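Long-range contacts in polyprenyl synthetase (Zymomonas mobilis subsp. mobilis, PDB 4KKM), which probably catalyses chain elongation of isoprenoid diphosphates as a prenyltransferase of the FPP/GGPP synthase family, with divalent metal ions as cofactors: residues B[213-218]-B[233-238]; B[290-295]-B[311-316]. One frame throughout, in Å; residues are numbered along the deposited sequence.

Both contacts belong to the all-helical isoprenoid synthase fold, and they show how helices that follow one another along the chain are packed side against side. Contact 1 comes first and joins helix 208-221 to helix 226-253; contact 2 then joins helix 280-296 to helix 306-314, so the two are in series. Their centres lie about 13 Å apart, and they meet directly, since Tyr235 and Asp238 of contact 1 pack on helix 280-296, where the CD2 of Tyr235 comes within 3.4 Å of the backbone O of Ala294. Helix 226-253 thus links the two contacts, both away from the calcium site at Asp108 and Asp114.

Contact 1: residues B[213-218]-B[233-238]; sequences FCLEAG and KAYARD
Leu215 lays its branched end against Tyr235; the two side chains cross at about a right angle, both leucine methyls gathering near the CD1 corner of the ring: CD1 of Leu215 is 3.6 Å from CD1 of Tyr235, and CD2 lies 3.8 Å from that same ring atom. At the branch point, CG of Leu215 is 3.8 Å from CB of Ala236, and CB of Leu215 comes 4.4 Å from the backbone N of Lys233. With CG anti to the backbone N (chi1 165°), the Tyr235 ring is placed beside the leucine methyls, while its OH is hydrogen-bonded to the backbone O of Leu308 and so ties this buried patch to the C-terminal part of the chain. The two segments are neighbours in an antiparallel helical hairpin, their axes 8.3 Å apart and 164° between directions, and form part of the helical bundle of the isoprenoid synthase fold. Leu215 also touches Thr79 of helix 71-80, and Tyr235 touches Ala294 of helix 280-296, so both partners are wedged among further helices.

On the more exposed flank, polar chemistry takes over. Glu216 runs extended beyond CG, and Lys233 bends at chi3 to bring NZ within 3.1 Å of OE1 of Glu216 in a hydrogen-bonded salt bridge. The ammonium comes from above the carboxylate plane, 52° out of it, and the aliphatic parts cross at a slant, CB of Glu216 4.0 Å from CG of Lys233. Arg229 makes a weak, long ion pair with the other carboxylate oxygen, OE2.

Contact 2: residues B[290-295]-B[311-316]; sequences LVDQAI and IARYIV
Ile295 places a methyl, not a charge, over the guanidinium of Arg313: its CD1 sits 3.4 Å above the plane, over the centre, and 3.5 Å from CZ. The two side chains meet at about a right angle, the arginine running extended from CG to NE so that its flat end passes across the isoleucine tip. Farther down the side chain, CG1 of Ile295 lies 4.0 Å from CB of the buried Ala312, which also faces Ala294. Val291 fills the neighbouring place with both branches: with CG1 anti to the backbone N (chi1 167°), both methyls are set by the Ala312 carbonyl, CG1 3.7 Å and CG2 3.5 Å from its O, and CG2 is also 4.1 Å from CG2 of Val316. An alanine at Val291 would remove both of these methyls, which is likely to open a gap beside the Ala312 carbonyl and take from Val316 the methyl it meets here.

The contact joins helix 280-296 to the last modelled helix, 306-314, just where that helix ends and Ile315 is the first residue to depart from helical backbone angles. The Ile315 side chain rests on Phe243 of helix 226-253. Asp292 stands near the arginine, but its OD1 is 4.2 Å from NH1 of Arg313, too far for a salt bridge, and the carboxylate and guanidinium planes are 65° apart. With no hydrogen bond across the segments, apolar packing carries the contact, while the nearby carboxylate probably adds a modest electrostatic attraction.

Contact 1: residues B[213-218]-B[233-238]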
ATOM      1  N   PHE B 213       5.401  -5.816  13.975  1.00 21.88           N
ATOM      2  CA  PHE B 213       5.567  -4.388  13.718  1.00 22.07           C
ATOM      3  C   PHE B 213       5.196  -3.549  14.937  1.00 25.27           C
ATOM      4  O   PHE B 213       5.884  -2.588  15.267  1.00 25.41           O
ATOM      5  CB  PHE B 213       4.728  -3.911  12.534  1.00 22.64           C
ATOM      6  CG  PHE B 213       4.749  -2.416  12.378  1.00 23.61           C
ATOM      7  CD1 PHE B 213       5.808  -1.794  11.738  1.00 21.49           C
ATOM      8  CD2 PHE B 213       3.748  -1.632  12.929  1.00 21.70           C
ATOM      9  CE1 PHE B 213       5.845  -0.413  11.613  1.00 25.19           C
ATOM     10  CE2 PHE B 213       3.794  -0.253  12.825  1.00 26.02           C
ATOM     11  CZ  PHE B 213       4.839   0.353  12.164  1.00 23.89           C
ATOM     12  N   CYS B 214       4.093  -3.900  15.586  1.00 24.28           N
ATOM     13  CA  CYS B 214       3.630  -3.142  16.747  1.00 26.49           C
ATOM     14  C   CYS B 214       4.694  -3.059  17.838  1.00 26.90           C
ATOM     15  O   CYS B 214       4.919  -1.990  18.416  1.00 27.53           O
ATOM     16  CB  CYS B 214       2.352  -3.756  17.319  1.00 21.26           C
ATOM     17  SG  CYS B 214       0.918  -3.616  16.234  1.00 24.55           S
ATOM     18  N   LEU B 215       5.342  -4.187  18.111  1.00 25.12           N
ATOM     19  CA  LEU B 215       6.367  -4.268  19.156  1.00 24.42           C
ATOM     20  C   LEU B 215       7.658  -3.604  18.691  1.00 26.75           C
ATOM     21  O   LEU B 215       8.301  -2.866  19.442  1.00 27.39           O
ATOM     22  CB  LEU B 215       6.630  -5.729  19.551  1.00 21.27           C
ATOM     23  CG  LEU B 215       5.755  -6.304  20.680  1.00 24.32           C
ATOM     24  CD1 LEU B 215       6.086  -5.657  22.024  1.00 25.43           C
ATOM     25  CD2 LEU B 215       4.259  -6.162  20.364  1.00 25.05           C
ATOM     26  N   GLU B 216       8.029  -3.857  17.441  1.00 25.16           N
ATOM     27  CA  GLU B 216       9.258  -3.287  16.909  1.00 29.70           C
ATOM     28  C   GLU B 216       9.144  -1.766  16.806  1.00 28.44           C
ATOM     29  O   GLU B 216      10.116  -1.045  17.024  1.00 28.94           O
ATOM     30  CB  GLU B 216       9.623  -3.908  15.557  1.00 29.13           C
ATOM     31  CG  GLU B 216      10.962  -3.420  15.008  1.00 32.98           C
ATOM     32  CD  GLU B 216      11.401  -4.146  13.743  1.00 39.11           C
ATOM     33  OE1 GLU B 216      10.603  -4.928  13.179  1.00 35.03           O
ATOM     34  OE2 GLU B 216      12.558  -3.934  13.313  1.00 39.22           O
ATOM     35  N   ALA B 217       7.941  -1.286  16.502  1.00 27.88           N
ATOM     36  CA  ALA B 217       7.701   0.152  16.401  1.00 30.04           C
ATOM     37  C   ALA B 217       7.990   0.856  17.723  1.00 30.00           C
ATOM     38  O   ALA B 217       8.538   1.961  17.745  1.00 30.55           O
ATOM     39  CB  ALA B 217       6.268   0.423  15.946  1.00 26.80           C
ATOM     40  N   GLY B 218       7.626   0.212  18.827  1.00 28.93           N
ATOM     41  CA  GLY B 218       7.908   0.753  20.147  1.00 32.79           C
ATOM     42  C   GLY B 218       9.396   0.893  20.389  1.00 34.56           C
ATOM     43  O   GLY B 218       9.865   1.913  20.900  1.00 35.88           O
ATOM     44  N   LYS B 233      10.292  -8.181  19.811  1.00 26.23           N
ATOM     45  CA  LYS B 233       9.817  -8.973  18.676  1.00 25.35           C
ATOM     46  C   LYS B 233       9.520 -10.418  19.089  1.00 26.21           C
ATOM     47  O   LYS B 233       8.609 -11.053  18.555  1.00 25.98           O
ATOM     48  CB  LYS B 233      10.798  -8.914  17.500  1.00 29.77           C
ATOM     49  CG  LYS B 233      10.882  -7.534  16.849  1.00 35.24           C
ATOM     50  CD  LYS B 233      11.611  -7.575  15.512  1.00 38.63           C
ATOM     51  CE  LYS B 233      10.679  -8.019  14.385  1.00 42.82           C
ATOM     52  NZ  LYS B 233      11.346  -7.935  13.054  1.00 50.61           N
ATOM     53  N   ALA B 234      10.277 -10.925  20.054  1.00 25.21           N
ATOM     54  CA  ALA B 234      10.040 -12.265  20.582  1.00 23.74           C
ATOM     55  C   ALA B 234       8.702 -12.336  21.326  1.00 27.18           C
ATOM     56  O   ALA B 234       7.995 -13.341  21.257  1.00 27.07           O
ATOM     57  CB  ALA B 234      11.191 -12.688  21.504  1.00 26.75           C
ATOM     58  N   TYR B 235       8.368 -11.271  22.051  1.00 27.63           N
ATOM     59  CA  TYR B 235       7.066 -11.183  22.709  1.00 29.61           C
ATOM     60  C   TYR B 235       5.956 -11.249  21.669  1.00 27.83           C
ATOM     61  O   TYR B 235       4.971 -11.969  21.846  1.00 28.89           O
ATOM     62  CB  TYR B 235       6.958  -9.890  23.524  1.00 31.28           C
ATOM     63  CG  TYR B 235       5.549  -9.506  23.957  1.00 28.83           C
ATOM     64  CD1 TYR B 235       4.691  -8.831  23.087  1.00 26.12           C
ATOM     65  CD2 TYR B 235       5.092  -9.781  25.245  1.00 25.94           C
ATOM     66  CE1 TYR B 235       3.412  -8.463  23.474  1.00 28.70           C
ATOM     67  CE2 TYR B 235       3.802  -9.416  25.643  1.00 27.81           C
ATOM     68  CZ  TYR B 235       2.969  -8.752  24.747  1.00 30.18           C
ATOM     69  OH  TYR B 235       1.693  -8.373  25.116  1.00 31.85           O
ATOM     70  N   ALA B 236       6.109 -10.478  20.595  1.00 22.76           N
ATOM     71  CA  ALA B 236       5.108 -10.450  19.533  1.00 23.40           C
ATOM     72  C   ALA B 236       4.960 -11.817  18.898  1.00 25.76           C
ATOM     73  O   ALA B 236       3.853 -12.250  18.574  1.00 25.54           O
ATOM     74  CB  ALA B 236       5.478  -9.431  18.465  1.00 19.90           C
ATOM     75  N   ARG B 237       6.090 -12.480  18.694  1.00 20.93           N
ATOM     76  CA  ARG B 237       6.091 -13.796  18.072  1.00 25.74           C
ATOM     77  C   ARG B 237       5.282 -14.773  18.925  1.00 31.12           C
ATOM     78  O   ARG B 237       4.447 -15.534  18.416  1.00 28.86           O
ATOM     79  CB  ARG B 237       7.531 -14.286  17.920  1.00 29.63           C
ATOM     80  CG  ARG B 237       7.661 -15.737  17.472  1.00 32.72           C
ATOM     81  CD  ARG B 237       9.061 -16.268  17.773  1.00 40.54           C
ATOM     82  NE  ARG B 237       9.251 -16.471  19.209  1.00 48.56           N
ATOM     83  CZ  ARG B 237      10.429 -16.438  19.824  1.00 50.74           C
ATOM     84  NH1 ARG B 237      11.537 -16.211  19.129  1.00 49.68           N
ATOM     85  NH2 ARG B 237      10.497 -16.634  21.138  1.00 51.58           N
ATOM     86  N   ASP B 238       5.520 -14.733  20.232  1.00 29.52           N
ATOM     87  CA  ASP B 238       4.860 -15.659  21.149  1.00 28.32           C
ATOM     88  C   ASP B 238       3.371 -15.369  21.326  1.00 26.50           C
ATOM     89  O   ASP B 238       2.565 -16.287  21.259  1.00 26.73           O
ATOM     90  CB  ASP B 238       5.584 -15.717  22.504  1.00 29.42           C
ATOM     91  CG  ASP B 238       6.948 -16.378  22.408  1.00 33.87           C
ATOM     92  OD1 ASP B 238       7.209 -17.059  21.392  1.00 33.93           O
ATOM     93  OD2 ASP B 238       7.762 -16.210  23.340  1.00 34.46           O
TER

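Contact 2: residues B[290-295]-B[311-316]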
ATOM      1  N   LEU B 290       3.024 -20.371  25.809  1.00 31.63           N
ATOM      2  CA  LEU B 290       3.418 -19.250  24.960  1.00 33.58           C
ATOM      3  C   LEU B 290       3.176 -17.904  25.632  1.00 35.32           C
ATOM      4  O   LEU B 290       3.943 -16.954  25.443  1.00 36.51           O
ATOM      5  CB  LEU B 290       2.679 -19.321  23.624  1.00 33.65           C
ATOM      6  CG  LEU B 290       3.244 -20.363  22.661  1.00 35.11           C
ATOM      7  CD1 LEU B 290       2.210 -20.733  21.621  1.00 31.25           C
ATOM      8  CD2 LEU B 290       4.512 -19.827  22.009  1.00 38.97           C
ATOM      9  N   VAL B 291       2.110 -17.826  26.420  1.00 33.16           N
ATOM     10  CA  VAL B 291       1.823 -16.617  27.179  1.00 34.59           C
ATOM     11  C   VAL B 291       2.913 -16.386  28.222  1.00 34.59           C
ATOM     12  O   VAL B 291       3.436 -15.279  28.354  1.00 34.08           O
ATOM     13  CB  VAL B 291       0.440 -16.691  27.866  1.00 41.99           C
ATOM     14  CG1 VAL B 291       0.300 -15.582  28.898  1.00 42.75           C
ATOM     15  CG2 VAL B 291      -0.676 -16.617  26.825  1.00 46.23           C
ATOM     16  N   ASP B 292       3.260 -17.440  28.956  1.00 34.18           N
ATOM     17  CA  ASP B 292       4.353 -17.360  29.920  1.00 36.60           C
ATOM     18  C   ASP B 292       5.660 -16.962  29.236  1.00 32.84           C
ATOM     19  O   ASP B 292       6.395 -16.109  29.729  1.00 36.93           O
ATOM     20  CB  ASP B 292       4.526 -18.697  30.649  1.00 42.85           C
ATOM     21  CG  ASP B 292       3.366 -19.011  31.577  1.00 53.66           C
ATOM     22  OD1 ASP B 292       2.687 -18.062  32.023  1.00 56.68           O
ATOM     23  OD2 ASP B 292       3.138 -20.204  31.863  1.00 60.13           O
ATOM     24  N   GLN B 293       5.938 -17.588  28.097  1.00 34.56           N
ATOM     25  CA  GLN B 293       7.135 -17.283  27.324  1.00 33.66           C
ATOM     26  C   GLN B 293       7.155 -15.828  26.855  1.00 34.41           C
ATOM     27  O   GLN B 293       8.187 -15.162  26.932  1.00 31.81           O
ATOM     28  CB  GLN B 293       7.267 -18.239  26.134  1.00 32.52           C
ATOM     29  CG  GLN B 293       7.662 -19.654  26.543  1.00 43.34           C
ATOM     30  CD  GLN B 293       7.437 -20.670  25.442  1.00 51.51           C
ATOM     31  OE1 GLN B 293       7.464 -20.338  24.260  1.00 53.87           O
ATOM     32  NE2 GLN B 293       7.202 -21.917  25.830  1.00 58.00           N
ATOM     33  N   ALA B 294       6.014 -15.342  26.372  1.00 30.77           N
ATOM     34  CA  ALA B 294       5.902 -13.956  25.926  1.00 29.35           C
ATOM     35  C   ALA B 294       6.262 -13.006  27.061  1.00 33.24           C
ATOM     36  O   ALA B 294       7.038 -12.059  26.887  1.00 33.75           O
ATOM     37  CB  ALA B 294       4.482 -13.669  25.404  1.00 26.16           C
ATOM     38  N   ILE B 295       5.712 -13.274  28.236  1.00 33.18           N
ATOM     39  CA  ILE B 295       5.917 -12.399  29.379  1.00 36.12           C
ATOM     40  C   ILE B 295       7.374 -12.426  29.850  1.00 37.92           C
ATOM     41  O   ILE B 295       7.932 -11.388  30.213  1.00 37.56           O
ATOM     42  CB  ILE B 295       4.928 -12.738  30.518  1.00 38.10           C
ATOM     43  CG1 ILE B 295       3.523 -12.260  30.134  1.00 39.64           C
ATOM     44  CG2 ILE B 295       5.372 -12.116  31.841  1.00 40.91           C
ATOM     45  CD1 ILE B 295       2.427 -12.762  31.052  1.00 41.49           C
ATOM     46  N   ILE B 311      -1.894  -7.800  28.426  1.00 39.61           N
ATOM     47  CA  ILE B 311      -2.371  -8.072  27.080  1.00 37.62           C
ATOM     48  C   ILE B 311      -2.121  -9.528  26.720  1.00 38.29           C
ATOM     49  O   ILE B 311      -3.005 -10.194  26.190  1.00 37.52           O
ATOM     50  CB  ILE B 311      -1.725  -7.128  26.039  1.00 38.62           C
ATOM     51  CG1 ILE B 311      -2.296  -5.719  26.189  1.00 39.17           C
ATOM     52  CG2 ILE B 311      -1.944  -7.651  24.619  1.00 35.21           C
ATOM     53  CD1 ILE B 311      -1.502  -4.661  25.458  1.00 39.65           C
ATOM     54  N   ALA B 312      -0.929 -10.024  27.047  1.00 34.60           N
ATOM     55  CA  ALA B 312      -0.581 -11.419  26.791  1.00 37.80           C
ATOM     56  C   ALA B 312      -1.522 -12.385  27.515  1.00 40.75           C
ATOM     57  O   ALA B 312      -1.990 -13.370  26.933  1.00 38.26           O
ATOM     58  CB  ALA B 312       0.870 -11.689  27.187  1.00 39.53           C
ATOM     59  N   ARG B 313      -1.803 -12.098  28.781  1.00 36.25           N
ATOM     60  CA  ARG B 313      -2.719 -12.925  29.558  1.00 45.69           C
ATOM     61  C   ARG B 313      -4.133 -12.824  28.984  1.00 50.23           C
ATOM     62  O   ARG B 313      -4.876 -13.806  28.948  1.00 52.73           O
ATOM     63  CB  ARG B 313      -2.698 -12.511  31.033  1.00 47.99           C
ATOM     64  CG  ARG B 313      -1.310 -12.580  31.664  1.00 53.06           C
ATOM     65  CD  ARG B 313      -1.362 -12.650  33.187  1.00 62.96           C
ATOM     66  NE  ARG B 313      -0.029 -12.760  33.778  1.00 69.24           N
ATOM     67  CZ  ARG B 313       0.674 -13.888  33.832  1.00 75.54           C
ATOM     68  NH1 ARG B 313       0.176 -15.006  33.316  1.00 77.61           N
ATOM     69  NH2 ARG B 313       1.879 -13.903  34.389  1.00 77.18           N
ATOM     70  N   TYR B 314      -4.483 -11.629  28.520  1.00 48.08           N
ATOM     71  CA  TYR B 314      -5.778 -11.361  27.903  1.00 58.01           C
ATOM     72  C   TYR B 314      -5.987 -12.204  26.646  1.00 63.50           C
ATOM     73  O   TYR B 314      -7.097 -12.656  26.364  1.00 63.97           O
ATOM     74  CB  TYR B 314      -5.875  -9.873  27.572  1.00 65.60           C
ATOM     75  CG  TYR B 314      -7.109  -9.457  26.814  1.00 74.97           C
ATOM     76  CD1 TYR B 314      -8.377  -9.734  27.305  1.00 82.15           C
ATOM     77  CD2 TYR B 314      -7.007  -8.756  25.618  1.00 76.77           C
ATOM     78  CE1 TYR B 314      -9.510  -9.342  26.618  1.00 86.78           C
ATOM     79  CE2 TYR B 314      -8.135  -8.358  24.924  1.00 82.21           C
ATOM     80  CZ  TYR B 314      -9.384  -8.655  25.431  1.00 87.34           C
ATOM     81  OH  TYR B 314     -10.513  -8.265  24.752  1.00 91.57           O
ATOM     82  N   ILE B 315      -4.906 -12.432  25.906  1.00 64.55           N
ATOM     83  CA  ILE B 315      -4.933 -13.291  24.723  1.00 66.50           C
ATOM     84  C   ILE B 315      -5.067 -14.771  25.135  1.00 65.95           C
ATOM     85  O   ILE B 315      -4.332 -15.639  24.662  1.00 65.20           O
ATOM     86  CB  ILE B 315      -3.678 -13.047  23.834  1.00 71.18           C
ATOM     87  CG1 ILE B 315      -3.500 -11.549  23.553  1.00 70.90           C
ATOM     88  CG2 ILE B 315      -3.771 -13.790  22.517  1.00 71.92           C
ATOM     89  CD1 ILE B 315      -3.904 -11.101  22.153  1.00 66.12           C
ATOM     90  N   VAL B 316      -6.014 -15.036  26.033  1.00 73.78           N
ATOM     91  CA  VAL B 316      -6.339 -16.383  26.503  1.00 77.67           C
ATOM     92  C   VAL B 316      -7.614 -16.349  27.348  1.00 80.00           C
ATOM     93  O   VAL B 316      -7.837 -15.415  28.122  1.00 81.70           O
ATOM     94  CB  VAL B 316      -5.190 -17.022  27.325  1.00 82.62           C
ATOM     95  CG1 VAL B 316      -5.718 -17.656  28.609  1.00 84.90           C
ATOM     96  CG2 VAL B 316      -4.449 -18.059  26.491  1.00 80.68           C
TER